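Local atomic coordinates of cytosine deaminase (Klebsiella pneumoniae, PDB entry 4R85), a protein that probably deaminates 5-methylcytosine and cytosine hydrolytically at an iron centre, giving thymine or uracil and ammonia, using an amidohydrolase fold. Residues D207-E212 against A239-A244; N266-P271 against C304-S309; R46-P51 against Y362-G367; A370-L375 against T392-G397; S73-E78 against Q278-S283. All coordinates share one frame; numbering follows the deposited sequence.

Contact 1. Residues D207-E212 against A239-A244. With FE2 (Fe (II) ion), chain H; 17E (5-methylcytosine), chain G.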
# COMPACT_ATOMS: atom_id res chain seq x y z
N ASP A 207 -14.62 17.91 14.31
CA ASP A 207 -13.57 17.23 13.54
C ASP A 207 -13.01 18.18 12.50
O ASP A 207 -13.68 18.47 11.51
CB ASP A 207 -14.12 15.98 12.86
CG ASP A 207 -13.02 15.06 12.36
OD1 ASP A 207 -13.22 13.82 12.42
OD2 ASP A 207 -11.97 15.55 11.91
N VAL A 208 -11.79 18.65 12.72
CA VAL A 208 -11.22 19.75 11.96
C VAL A 208 -10.07 19.30 11.06
O VAL A 208 -9.20 18.54 11.50
CB VAL A 208 -10.70 20.84 12.93
CG1 VAL A 208 -9.89 21.90 12.19
CG2 VAL A 208 -11.86 21.49 13.68
N HIS A 209 -10.08 19.76 9.81
CA HIS A 209 -8.93 19.62 8.90
C HIS A 209 -7.88 20.59 9.40
O HIS A 209 -7.95 21.79 9.17
CB HIS A 209 -9.32 19.98 7.47
CG HIS A 209 -10.00 18.87 6.73
ND1 HIS A 209 -11.23 18.38 7.11
CD2 HIS A 209 -9.62 18.15 5.66
CE1 HIS A 209 -11.58 17.40 6.29
NE2 HIS A 209 -10.61 17.24 5.40
N CYS A 210 -6.91 20.08 10.13
CA CYS A 210 -6.19 20.98 11.01
C CYS A 210 -4.97 21.68 10.41
O CYS A 210 -4.94 22.91 10.31
CB CYS A 210 -5.86 20.27 12.32
SG CYS A 210 -5.44 21.45 13.54
N ASP A 211 -3.97 20.93 10.03
CA ASP A 211 -2.78 21.55 9.44
C ASP A 211 -2.33 20.69 8.26
O ASP A 211 -1.27 20.07 8.29
CB ASP A 211 -1.66 21.66 10.50
CG ASP A 211 -1.98 22.69 11.60
OD1 ASP A 211 -2.18 22.30 12.77
OD2 ASP A 211 -2.02 23.91 11.29
N GLU A 212 -3.16 20.65 7.22
CA GLU A 212 -2.92 19.75 6.09
C GLU A 212 -1.99 20.43 5.10
O GLU A 212 -2.38 20.75 3.97
CB GLU A 212 -4.24 19.31 5.43
CG GLU A 212 -4.04 18.13 4.45
CD GLU A 212 -5.31 17.68 3.73
OE1 GLU A 212 -5.24 16.65 3.03
OE2 GLU A 212 -6.36 18.35 3.86
N ALA A 239 -8.71 16.03 15.60
CA ALA A 239 -7.89 16.76 14.64
C ALA A 239 -7.53 15.81 13.50
O ALA A 239 -6.88 14.78 13.71
CB ALA A 239 -6.62 17.29 15.32
N SER A 240 -7.96 16.15 12.29
CA SER A 240 -7.65 15.34 11.12
C SER A 240 -6.52 15.99 10.34
O SER A 240 -6.38 17.21 10.37
CB SER A 240 -8.88 15.20 10.22
OG SER A 240 -9.89 14.38 10.82
N HIS A 241 -5.70 15.19 9.67
CA HIS A 241 -4.67 15.72 8.75
C HIS A 241 -3.74 16.71 9.42
O HIS A 241 -3.59 17.84 8.94
CB HIS A 241 -5.29 16.53 7.61
CG HIS A 241 -6.18 15.77 6.69
ND1 HIS A 241 -5.72 14.78 5.85
CD2 HIS A 241 -7.50 15.90 6.44
CE1 HIS A 241 -6.73 14.32 5.12
NE2 HIS A 241 -7.82 14.98 5.47
N THR A 242 -3.13 16.32 10.52
CA THR A 242 -2.14 17.18 11.14
C THR A 242 -0.80 16.98 10.46
O THR A 242 0.20 16.73 11.12
CB THR A 242 -2.06 16.89 12.66
OG1 THR A 242 -1.88 15.48 12.88
CG2 THR A 242 -3.37 17.31 13.32
N CYS A 243 -0.78 17.09 9.12
CA CYS A 243 0.42 16.81 8.33
C CYS A 243 1.62 17.67 8.74
O CYS A 243 2.76 17.19 8.73
CB CYS A 243 0.13 17.01 6.84
SG CYS A 243 -1.24 15.98 6.25
N ALA A 244 1.36 18.93 9.06
CA ALA A 244 2.44 19.82 9.49
C ALA A 244 3.23 19.28 10.69
O ALA A 244 4.41 19.57 10.84
CB ALA A 244 1.89 21.22 9.80
FE FE2 H . -10.13 15.12 4.50
N1 17E G . -10.40 18.86 1.00
C2 17E G . -9.36 19.09 1.80
O2 17E G . -9.16 20.35 2.29
N3 17E G . -8.51 18.11 2.14
C4 17E G . -8.68 16.87 1.67
N4 17E G . -7.77 15.84 2.04
C5 17E G . -9.76 16.58 0.83
C6 17E G . -10.62 17.62 0.50
CM5 17E G . -9.96 15.19 0.30

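Contact 2. Residues N266-P271 against C304-S309. With FE2 (Fe (II) ion), chain H; 17E (5-methylcytosine), chain G.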
# COMPACT_ATOMS: atom_id res chain seq x y z
N ASN A 266 -8.68 13.48 19.81
CA ASN A 266 -8.33 12.36 18.95
C ASN A 266 -7.64 12.85 17.69
O ASN A 266 -7.74 14.02 17.34
CB ASN A 266 -9.59 11.57 18.54
CG ASN A 266 -10.39 11.08 19.73
OD1 ASN A 266 -10.07 10.04 20.32
ND2 ASN A 266 -11.44 11.80 20.08
N PHE A 267 -6.93 11.94 17.02
CA PHE A 267 -6.24 12.25 15.78
C PHE A 267 -6.61 11.27 14.68
O PHE A 267 -6.72 10.07 14.92
CB PHE A 267 -4.72 12.23 16.00
CG PHE A 267 -4.23 13.38 16.82
CD1 PHE A 267 -3.60 14.46 16.22
CD2 PHE A 267 -4.42 13.41 18.20
CE1 PHE A 267 -3.15 15.52 16.97
CE2 PHE A 267 -4.00 14.48 18.95
CZ PHE A 267 -3.35 15.53 18.34
N ILE A 268 -6.81 11.78 13.47
CA ILE A 268 -7.00 10.90 12.33
C ILE A 268 -5.91 11.17 11.30
O ILE A 268 -5.61 12.32 10.98
CB ILE A 268 -8.40 11.07 11.71
CG1 ILE A 268 -9.48 10.60 12.70
CG2 ILE A 268 -8.50 10.30 10.39
CD1 ILE A 268 -10.90 10.89 12.22
N SER A 269 -5.29 10.11 10.81
CA SER A 269 -4.27 10.22 9.76
C SER A 269 -4.77 9.52 8.51
O SER A 269 -5.37 8.45 8.61
CB SER A 269 -2.97 9.56 10.22
OG SER A 269 -2.06 9.45 9.13
N CYS A 270 -4.52 10.11 7.35
CA CYS A 270 -4.92 9.53 6.07
C CYS A 270 -3.67 9.30 5.22
O CYS A 270 -3.35 10.09 4.33
CB CYS A 270 -5.87 10.46 5.32
SG CYS A 270 -7.38 10.87 6.25
N PRO A 271 -2.94 8.21 5.51
CA PRO A 271 -1.60 8.01 4.95
C PRO A 271 -1.54 7.89 3.43
O PRO A 271 -0.59 8.42 2.86
CB PRO A 271 -1.12 6.72 5.63
CG PRO A 271 -2.37 6.01 6.06
CD PRO A 271 -3.32 7.11 6.43
N CYS A 304 -5.95 7.14 14.64
CA CYS A 304 -6.44 6.09 13.75
C CYS A 304 -6.24 6.46 12.28
O CYS A 304 -5.81 7.57 11.98
CB CYS A 304 -7.90 5.80 14.06
SG CYS A 304 -8.99 7.20 13.76
N PHE A 305 -6.52 5.52 11.38
CA PHE A 305 -6.30 5.72 9.94
C PHE A 305 -7.61 5.82 9.17
O PHE A 305 -8.61 5.20 9.55
CB PHE A 305 -5.50 4.57 9.35
CG PHE A 305 -4.07 4.52 9.80
CD1 PHE A 305 -3.25 5.63 9.66
CD2 PHE A 305 -3.54 3.35 10.35
CE1 PHE A 305 -1.92 5.59 10.07
CE2 PHE A 305 -2.20 3.30 10.76
CZ PHE A 305 -1.40 4.42 10.62
N ALA A 306 -7.60 6.58 8.08
CA ALA A 306 -8.80 6.76 7.28
C ALA A 306 -8.46 6.87 5.79
O ALA A 306 -7.34 7.19 5.42
CB ALA A 306 -9.54 8.01 7.73
N GLN A 307 -9.45 6.59 4.95
CA GLN A 307 -9.26 6.66 3.50
C GLN A 307 -9.25 8.07 2.92
O GLN A 307 -8.52 8.33 1.98
CB GLN A 307 -10.30 5.79 2.78
CG GLN A 307 -10.14 4.30 3.10
CD GLN A 307 -11.26 3.44 2.58
OE1 GLN A 307 -11.34 3.16 1.39
NE2 GLN A 307 -12.14 3.02 3.47
N ASP A 308 -10.08 8.96 3.47
CA ASP A 308 -10.20 10.35 3.01
C ASP A 308 -10.95 10.48 1.68
O ASP A 308 -12.03 11.08 1.61
CB ASP A 308 -8.81 11.02 2.92
CG ASP A 308 -8.88 12.53 2.91
OD1 ASP A 308 -8.02 13.20 2.31
OD2 ASP A 308 -9.82 13.04 3.53
N SER A 309 -10.38 9.92 0.63
CA SER A 309 -10.92 10.09 -0.71
C SER A 309 -11.10 8.78 -1.45
O SER A 309 -10.28 7.88 -1.35
CB SER A 309 -9.98 10.95 -1.55
OG SER A 309 -9.99 12.29 -1.11
FE FE2 H . -10.13 15.12 4.50
N1 17E G . -10.40 18.86 1.00
C2 17E G . -9.36 19.09 1.80
O2 17E G . -9.16 20.35 2.29
N3 17E G . -8.51 18.11 2.14
C4 17E G . -8.68 16.87 1.67
N4 17E G . -7.77 15.84 2.04
C5 17E G . -9.76 16.58 0.83
C6 17E G . -10.62 17.62 0.50
CM5 17E G . -9.96 15.19 0.30

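Contact 3. Residues R46-P51 against Y362-G367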
# COMPACT_ATOMS: atom_id res chain seq x y z
N ARG A 46 -11.20 -18.54 12.43
CA ARG A 46 -10.99 -17.18 11.94
C ARG A 46 -11.36 -16.13 12.98
O ARG A 46 -12.16 -16.38 13.88
CB ARG A 46 -11.77 -16.94 10.66
CG ARG A 46 -11.22 -17.71 9.50
CD ARG A 46 -12.12 -17.59 8.31
NE ARG A 46 -11.68 -18.46 7.22
CZ ARG A 46 -12.30 -19.57 6.86
NH1 ARG A 46 -13.40 -19.95 7.49
NH2 ARG A 46 -11.83 -20.30 5.86
N LEU A 47 -10.76 -14.96 12.84
CA LEU A 47 -10.99 -13.84 13.74
C LEU A 47 -12.39 -13.22 13.61
O LEU A 47 -12.84 -12.92 12.50
CB LEU A 47 -9.92 -12.80 13.43
CG LEU A 47 -9.52 -11.67 14.35
CD1 LEU A 47 -9.17 -12.17 15.72
CD2 LEU A 47 -8.34 -10.96 13.71
N ALA A 48 -13.07 -13.03 14.73
CA ALA A 48 -14.28 -12.21 14.77
C ALA A 48 -13.93 -10.85 15.36
O ALA A 48 -13.31 -10.78 16.43
CB ALA A 48 -15.38 -12.88 15.59
N ILE A 49 -14.30 -9.77 14.68
CA ILE A 49 -13.99 -8.42 15.15
C ILE A 49 -15.21 -7.53 15.00
O ILE A 49 -16.12 -7.83 14.22
CB ILE A 49 -12.87 -7.77 14.32
CG1 ILE A 49 -13.22 -7.83 12.83
CG2 ILE A 49 -11.54 -8.45 14.57
CD1 ILE A 49 -12.35 -6.95 11.97
N PRO A 50 -15.26 -6.43 15.76
CA PRO A 50 -16.29 -5.43 15.49
C PRO A 50 -16.03 -4.81 14.09
O PRO A 50 -14.93 -4.97 13.54
CB PRO A 50 -16.07 -4.40 16.61
CG PRO A 50 -14.62 -4.57 17.00
CD PRO A 50 -14.40 -6.05 16.90
N PRO A 51 -17.04 -4.15 13.51
CA PRO A 51 -16.90 -3.69 12.11
C PRO A 51 -15.76 -2.71 11.91
O PRO A 51 -15.34 -2.01 12.85
CB PRO A 51 -18.23 -3.00 11.83
CG PRO A 51 -19.18 -3.53 12.88
CD PRO A 51 -18.35 -3.79 14.08
N TYR A 362 -20.47 0.05 20.12
CA TYR A 362 -19.39 -0.56 19.36
C TYR A 362 -18.60 -1.51 20.26
O TYR A 362 -18.39 -1.23 21.43
CB TYR A 362 -18.46 0.52 18.80
CG TYR A 362 -17.39 -0.02 17.86
CD1 TYR A 362 -16.17 -0.50 18.36
CD2 TYR A 362 -17.59 -0.05 16.49
CE1 TYR A 362 -15.20 -0.99 17.50
CE2 TYR A 362 -16.62 -0.54 15.63
CZ TYR A 362 -15.43 -1.01 16.14
OH TYR A 362 -14.47 -1.49 15.30
N GLY A 363 -18.17 -2.65 19.70
CA GLY A 363 -17.31 -3.57 20.43
C GLY A 363 -17.94 -4.91 20.72
O GLY A 363 -19.15 -5.01 20.93
N LEU A 364 -17.12 -5.96 20.74
CA LEU A 364 -17.62 -7.30 21.03
C LEU A 364 -17.69 -7.54 22.53
O LEU A 364 -16.78 -8.10 23.12
CB LEU A 364 -16.77 -8.38 20.36
CG LEU A 364 -16.62 -8.23 18.85
CD1 LEU A 364 -16.02 -9.49 18.25
CD2 LEU A 364 -17.96 -7.92 18.20
N ALA A 365 -18.80 -7.10 23.13
CA ALA A 365 -19.07 -7.32 24.54
C ALA A 365 -20.53 -7.67 24.67
O ALA A 365 -21.37 -7.20 23.89
CB ALA A 365 -18.77 -6.05 25.33
N GLU A 366 -20.86 -8.51 25.64
CA GLU A 366 -22.25 -8.87 25.87
C GLU A 366 -23.08 -7.62 26.14
O GLU A 366 -22.65 -6.71 26.84
CB GLU A 366 -22.36 -9.87 27.02
CG GLU A 366 -21.64 -11.18 26.72
CD GLU A 366 -21.68 -12.15 27.89
OE1 GLU A 366 -22.27 -11.81 28.94
OE2 GLU A 366 -21.12 -13.26 27.76
N GLY A 367 -24.27 -7.56 25.55
CA GLY A 367 -25.15 -6.43 25.74
C GLY A 367 -25.04 -5.38 24.65
O GLY A 367 -25.92 -4.54 24.50

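Contact 4. Residues A370-L375 against T392-G397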
# COMPACT_ATOMS: atom_id res chain seq x y z
N ALA A 370 -25.21 -6.42 17.94
CA ALA A 370 -24.63 -7.52 17.18
C ALA A 370 -24.15 -7.05 15.81
O ALA A 370 -24.73 -7.40 14.78
CB ALA A 370 -25.64 -8.66 17.04
N ASN A 371 -23.10 -6.23 15.83
CA ASN A 371 -22.44 -5.76 14.62
C ASN A 371 -21.03 -6.31 14.64
O ASN A 371 -20.24 -5.93 15.51
CB ASN A 371 -22.38 -4.23 14.60
CG ASN A 371 -23.74 -3.58 14.72
OD1 ASN A 371 -24.77 -4.20 14.44
ND2 ASN A 371 -23.75 -2.31 15.12
N LEU A 372 -20.71 -7.19 13.70
CA LEU A 372 -19.39 -7.81 13.67
C LEU A 372 -19.05 -8.44 12.32
O LEU A 372 -19.92 -8.65 11.47
CB LEU A 372 -19.29 -8.87 14.78
CG LEU A 372 -20.09 -10.16 14.61
CD1 LEU A 372 -19.49 -11.27 15.45
CD2 LEU A 372 -21.55 -9.96 14.99
N LEU A 373 -17.76 -8.73 12.15
CA LEU A 373 -17.26 -9.34 10.93
C LEU A 373 -16.52 -10.62 11.24
O LEU A 373 -15.99 -10.80 12.35
CB LEU A 373 -16.26 -8.40 10.23
CG LEU A 373 -16.63 -6.94 10.01
CD1 LEU A 373 -15.46 -6.22 9.37
CD2 LEU A 373 -17.89 -6.80 9.17
N ILE A 374 -16.48 -11.52 10.27
CA ILE A 374 -15.56 -12.63 10.31
C ILE A 374 -14.52 -12.40 9.21
O ILE A 374 -14.87 -12.31 8.04
CB ILE A 374 -16.27 -13.98 10.11
CG1 ILE A 374 -17.24 -14.23 11.27
CG2 ILE A 374 -15.25 -15.11 10.00
CD1 ILE A 374 -18.12 -15.44 11.08
N LEU A 375 -13.26 -12.27 9.61
CA LEU A 375 -12.15 -11.99 8.69
C LEU A 375 -11.41 -13.28 8.37
O LEU A 375 -11.25 -14.12 9.24
CB LEU A 375 -11.14 -11.06 9.35
CG LEU A 375 -11.22 -9.55 9.32
CD1 LEU A 375 -9.93 -9.01 9.91
CD2 LEU A 375 -11.40 -9.05 7.89
N THR A 392 -17.84 -12.53 6.27
CA THR A 392 -19.21 -12.31 6.72
C THR A 392 -19.30 -10.97 7.42
O THR A 392 -18.41 -10.61 8.19
CB THR A 392 -19.65 -13.41 7.71
OG1 THR A 392 -19.35 -14.70 7.17
CG2 THR A 392 -21.14 -13.32 7.98
N SER A 393 -20.34 -10.21 7.11
CA SER A 393 -20.63 -8.99 7.84
C SER A 393 -22.01 -9.12 8.44
O SER A 393 -22.98 -9.40 7.73
CB SER A 393 -20.56 -7.77 6.93
OG SER A 393 -20.75 -6.57 7.67
N ILE A 394 -22.09 -8.95 9.75
CA ILE A 394 -23.34 -9.06 10.48
C ILE A 394 -23.67 -7.70 11.07
O ILE A 394 -22.82 -7.04 11.65
CB ILE A 394 -23.25 -10.13 11.59
CG1 ILE A 394 -23.00 -11.50 10.96
CG2 ILE A 394 -24.53 -10.15 12.43
CD1 ILE A 394 -22.74 -12.61 11.98
N ARG A 395 -24.91 -7.28 10.89
CA ARG A 395 -25.33 -5.97 11.37
C ARG A 395 -26.71 -6.09 11.99
O ARG A 395 -27.63 -6.60 11.35
CB ARG A 395 -25.34 -4.96 10.23
CG ARG A 395 -25.90 -3.61 10.61
CD ARG A 395 -25.67 -2.62 9.50
NE ARG A 395 -26.30 -1.34 9.78
CZ ARG A 395 -25.75 -0.40 10.54
NH1 ARG A 395 -24.57 -0.62 11.12
NH2 ARG A 395 -26.38 0.75 10.74
N HIS A 396 -26.85 -5.63 13.22
CA HIS A 396 -28.09 -5.78 13.98
C HIS A 396 -28.57 -7.24 14.01
O HIS A 396 -29.77 -7.51 13.98
CB HIS A 396 -29.17 -4.84 13.44
CG HIS A 396 -28.76 -3.40 13.42
ND1 HIS A 396 -29.38 -2.46 12.61
CD2 HIS A 396 -27.80 -2.73 14.10
CE1 HIS A 396 -28.81 -1.28 12.80
NE2 HIS A 396 -27.85 -1.42 13.70
N GLY A 397 -27.62 -8.17 14.07
CA GLY A 397 -27.93 -9.58 14.22
C GLY A 397 -28.26 -10.32 12.93
O GLY A 397 -28.61 -11.50 12.98
O HOH W 1 -26.17 -0.18 16.33

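Contact 5. Residues S73-E78 against Q278-S283. With 17E (5-methylcytosine), chain G.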
# COMPACT_ATOMS: atom_id res chain seq x y z
N SER A 73 -1.35 18.61 -10.82
CA SER A 73 -0.19 18.81 -9.97
C SER A 73 -0.20 17.86 -8.77
O SER A 73 0.82 17.71 -8.10
CB SER A 73 -0.13 20.26 -9.48
OG SER A 73 -1.23 20.55 -8.62
N GLY A 74 -1.35 17.24 -8.52
CA GLY A 74 -1.53 16.35 -7.38
C GLY A 74 -1.38 17.06 -6.04
O GLY A 74 -0.84 16.48 -5.08
N THR A 75 -1.85 18.30 -5.98
CA THR A 75 -1.77 19.10 -4.75
C THR A 75 -3.14 19.33 -4.12
O THR A 75 -4.18 19.25 -4.80
CB THR A 75 -1.10 20.47 -4.97
OG1 THR A 75 -1.88 21.26 -5.88
CG2 THR A 75 0.31 20.31 -5.53
N LEU A 76 -3.12 19.60 -2.82
CA LEU A 76 -4.32 19.98 -2.09
C LEU A 76 -4.98 21.17 -2.77
O LEU A 76 -6.19 21.20 -2.96
CB LEU A 76 -3.95 20.36 -0.65
CG LEU A 76 -5.09 20.95 0.18
CD1 LEU A 76 -6.20 19.92 0.35
CD2 LEU A 76 -4.58 21.45 1.54
N PHE A 77 -4.17 22.16 -3.13
CA PHE A 77 -4.72 23.43 -3.61
C PHE A 77 -5.35 23.34 -4.99
O PHE A 77 -6.42 23.91 -5.21
CB PHE A 77 -3.67 24.54 -3.55
CG PHE A 77 -3.01 24.65 -2.20
CD1 PHE A 77 -1.64 24.44 -2.06
CD2 PHE A 77 -3.76 24.92 -1.07
CE1 PHE A 77 -1.04 24.52 -0.81
CE2 PHE A 77 -3.17 24.99 0.18
CZ PHE A 77 -1.80 24.79 0.31
N GLU A 78 -4.71 22.64 -5.92
CA GLU A 78 -5.36 22.41 -7.21
C GLU A 78 -6.62 21.56 -7.00
O GLU A 78 -7.62 21.77 -7.66
CB GLU A 78 -4.42 21.75 -8.23
CG GLU A 78 -5.12 21.56 -9.59
CD GLU A 78 -4.21 21.08 -10.70
OE1 GLU A 78 -4.76 20.75 -11.78
OE2 GLU A 78 -2.97 21.04 -10.53
N GLN A 278 1.13 15.42 -0.02
CA GLN A 278 2.22 16.10 0.68
C GLN A 278 3.56 15.82 0.01
O GLN A 278 3.67 14.93 -0.84
CB GLN A 278 2.28 15.65 2.16
CG GLN A 278 0.96 15.81 2.91
CD GLN A 278 0.44 17.23 2.90
OE1 GLN A 278 1.17 18.17 3.21
NE2 GLN A 278 -0.83 17.40 2.53
N GLY A 279 4.58 16.58 0.41
CA GLY A 279 5.89 16.46 -0.19
C GLY A 279 5.97 17.02 -1.60
O GLY A 279 6.99 16.88 -2.27
N ARG A 280 4.90 17.68 -2.06
CA ARG A 280 4.85 18.18 -3.44
C ARG A 280 5.63 19.47 -3.65
O ARG A 280 5.87 19.88 -4.79
CB ARG A 280 3.40 18.43 -3.87
CG ARG A 280 2.55 17.15 -3.98
CD ARG A 280 2.79 16.44 -5.31
NE ARG A 280 1.97 15.23 -5.42
CZ ARG A 280 1.90 14.48 -6.51
NH1 ARG A 280 2.61 14.80 -7.59
NH2 ARG A 280 1.13 13.40 -6.52
N PHE A 281 6.00 20.13 -2.56
CA PHE A 281 6.73 21.38 -2.67
C PHE A 281 8.19 21.23 -2.25
O PHE A 281 8.93 22.22 -2.17
CB PHE A 281 6.01 22.48 -1.88
CG PHE A 281 4.59 22.67 -2.32
CD1 PHE A 281 3.54 22.15 -1.58
CD2 PHE A 281 4.31 23.33 -3.51
CE1 PHE A 281 2.22 22.30 -2.02
CE2 PHE A 281 3.01 23.49 -3.95
CZ PHE A 281 1.96 22.98 -3.20
N ASP A 282 8.60 19.99 -1.99
CA ASP A 282 10.01 19.67 -1.81
C ASP A 282 10.60 19.27 -3.16
O ASP A 282 9.87 18.87 -4.07
CB ASP A 282 10.18 18.45 -0.91
CG ASP A 282 10.02 18.77 0.57
OD1 ASP A 282 10.08 19.95 0.96
OD2 ASP A 282 9.85 17.79 1.34
N SER A 283 11.91 19.37 -3.28
CA SER A 283 12.59 18.61 -4.31
C SER A 283 13.05 17.28 -3.70
O SER A 283 12.26 16.34 -3.53
CB SER A 283 13.76 19.39 -4.91
OG SER A 283 14.63 19.90 -3.91
N1 17E G . -10.40 18.86 1.00
C2 17E G . -9.36 19.09 1.80
O2 17E G . -9.16 20.35 2.29
N3 17E G . -8.51 18.11 2.14
C4 17E G . -8.68 16.87 1.67
N4 17E G . -7.77 15.84 2.04
C5 17E G . -9.76 16.58 0.83
C6 17E G . -10.62 17.62 0.50
CM5 17E G . -9.96 15.19 0.30

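Contact 1. Residues D207-E212 against A239-A244
The side chains of H209 and H241 lie side by side, pointing the same way, their ring planes 38° apart, and each gives NE2 to the iron: H209 NE2 at 2.4 Å, H241 NE2 at 2.5 Å. H56, H58 and D308 complete the site. These are the strand-end histidines expected of an amidohydrolase barrel.

E212 holds the 5-methylcytosine. With CG anti to the backbone N (chi1 -167°) and the chain extended beyond it, the carboxylate stacks on the H241 ring, the planes only 10° apart. E212 OE1 sits 3.4 Å from H241 ND1, above the ring and displaced toward its rim. From there OE1 accepts a hydrogen bond from ligand N4 at 2.8 Å, while E212 OE2 approaches ligand N3, also at 2.8 Å. The two carboxylate oxygens thus meet neighbouring nitrogens of the base, N4 and N3.

A second-shell bond reaches a metal ligand. S240 OG donates to the syn lone pair of D207 OD2 at 2.6 Å, and the same hydroxyl is hydrogen-bonded to ND1 of H56, linking D207 to that ligand. R115 forms a salt bridge with D207 OD1.

The backbones pair in parallel. S240 N binds V208 O at 2.8 Å, and S240 O then takes the N-H of C210. Past the strands, A244 N reaches D211 O at 3.0 Å, tying the loop after strand 205-209 to the 3-10 segment of A244.

Strand 205-209, helix 220-231 and strand 237-240 form a beta-alpha-beta crossover. L221 and L224 of that helix pack on V208, C210 and A239, and strand 266-269 continues the sheet beyond A239.

Contact 2. Residues N266-P271 against C304-S309
P271 and F305 cross at about a right angle, the proline bringing CD to within 3.6 Å of F305 CD1. The F305 ring has CG anti to its own carbonyl carbon (chi1 -69°), and the carbonyl oxygen of S269 lies at its edge, in the ring plane. S269 CB and OG come close to CD1 of the same ring, on the sheet face that carries S269 and F305.

I268 and C304 share the other face. C304 SG occupies the crowded position between its backbone N and carbonyl carbon (chi1 63°), and there it meets I268 CG1 at 3.6 Å. The second branch of the isoleucine, CG2, rests on A306 CB at 3.7 Å.

Farther on, C270 SG presses on D308 CB at 3.6 Å, a buried sulfur backing the aspartate. CG of D308 stands anti to the backbone N (chi1 -161°), and the carboxylate divides its work: D308 OD2 binds the iron at 2.3 Å, while D308 OD1 accepts from ligand N4 at 2.7 Å. An aspartate just after the eighth barrel strand is the familiar last metal ligand of amidohydrolases. S309 OG lies near the methyl group of the base and is hydrogen-bonded to D312 and E273.

Parallel pairing fixes this register through three backbone bonds, of which S269 N to C304 O, 2.8 Å, is the straightest.

C270 occupies the N-cap position of helix 271-277. Helix 322-332 packs I325 and L326 against F305, while A306 and I268 touch H56 on strand 47-57, where the barrel closes.

Contact 3. Residues R46-P51 against Y362-G367
A48 to P51 and Y362 to L364 run past each other in almost exactly opposite directions, 176° apart, without pairing as strands. The nearest CA pair is P50 and G363, 5.4 Å apart. L364 is the centre of an inverse gamma turn, and G363 before it takes a positive phi that would jam a CB against the preceding carbonyl.

P50 is gripped from two directions. Its CB lies over the face of the Y362 ring, 3.9 Å from the centroid and 30° off the normal, a CH-pi contact in which the two groups cross at about a right angle. With Y362 CG anti to the backbone N (chi1 -173°), the ring reaches across to P50 and P51. The phenol OH donates to P51 O at 2.7 Å, and that oxygen lies at the ring edge, in plane. L364 meets the other part of the proline ring, CG to P50 CD at 3.7 Å, and sends CD1 to A48 O at 3.5 Å.

Strand 47-57 opens the barrel, and its early residues also belong to the small beta domain, pairing with strand 372-375. L364 packs on L372 of that strand and I24 of strand 23-29, while Y362 leans on D350 and A353 of helix 350-355.

Contact 4. Residues A370-L375 against T392-G397
L372 and I394 face each other as a hydrogen-bonded pair in the antiparallel part of a mixed sheet, within the small beta domain that accompanies the barrel. Both bonds are short: I394 N to L372 O 2.8 Å, L372 N to I394 O 2.9 Å. Their side chains lie side by side, L372 CD2 touching I394 CB at 3.8 Å. I374 and T392 form the next hydrogen-bonded pair on the same face: I374 N to T392 O is 3.0 Å, the return bond weak. On the opposite face L373 CD2 sits tightly at 3.2 Å from S393 OG.

Beyond the strands the pairing carries on. A370 O takes the N-H of G397 at 3.1 Å. H396 and G397 both have positive phi, close to a type I' turn, and lead straight into strand 398-403.

In the next shell, I3 (strand 2-7) and L19 (strand 14-20) pack on both L372 and I394, L17 on L372; Q402 binds T392 OG1. R395 extends away to D143 and the carbonyl of A139, while its CG sits over the centre of the H396 ring.

At the turn, N371 stands in for a backbone carbonyl: its OD1 receives the N-H of H396 at 2.8 Å, almost perfectly straight at 176°.

Contact 5. Residues S73-E78 against Q278-S283
R280 bends sharply at chi2 (-81°), bringing CD over to the S73-G74 turn; T75, with chi1 63°, keeps OG1 between its backbone N and carbonyl carbon, and its CG2, anti to the carbonyl carbon, meets R280 CB and F281 CZ. The guanidinium of R280 lies flat on the turn, with G74 CA 3.9 Å above its centre. G74, with positive phi and no side chain, lets the guanidinium lie this close. R280 NE comes within 3.1 Å of G74 O, but at a poor angle; its hydrogen bond goes to the carbonyl of H276 instead. H334 of the second subunit packs on R280.

T75 is the N-cap of helix 76-87, its OG1 accepting from E78 N at 3.1 Å. E78 OE2 accepts from both the N-H and the hydroxyl of S73, holding the start of this segment to the helix. This helix start belongs to the loops at the mouth of the barrel: L76 CD1 rests 3.4 Å from N3 of the 5-methylcytosine.

The remaining contacts between the segments are apolar. T75 CG2 reaches F281 CZ at 3.9 Å, the two side chains crossing at about a right angle. The same CZ sits at the edge of the F77 ring, near its plane, 4.0 Å from F77 CD1.

In the fold
Contacts 1 and 2 are neighbours on the barrel sheet, centres 10 Å apart: A239 N to N266 O, 2.8 Å, and I268 N to A239 O, 3.0 Å, join strands 237-240 and 266-269, and together they supply three of the five iron ligands. Contact 5 also touches the 5-methylcytosine, its centre 16 Å from that of contact 1, and L76 CD2 meets E212 O at 3.3 Å. The centres of contacts 3 and 4 lie 30 and 32 Å from that of contact 1, on the opposite side of the chain's centre. They meet through L373 N to I49 O at 2.8 Å. Strand 47-57 connects the two regions, since it runs on from contact 3 to iron ligand H56.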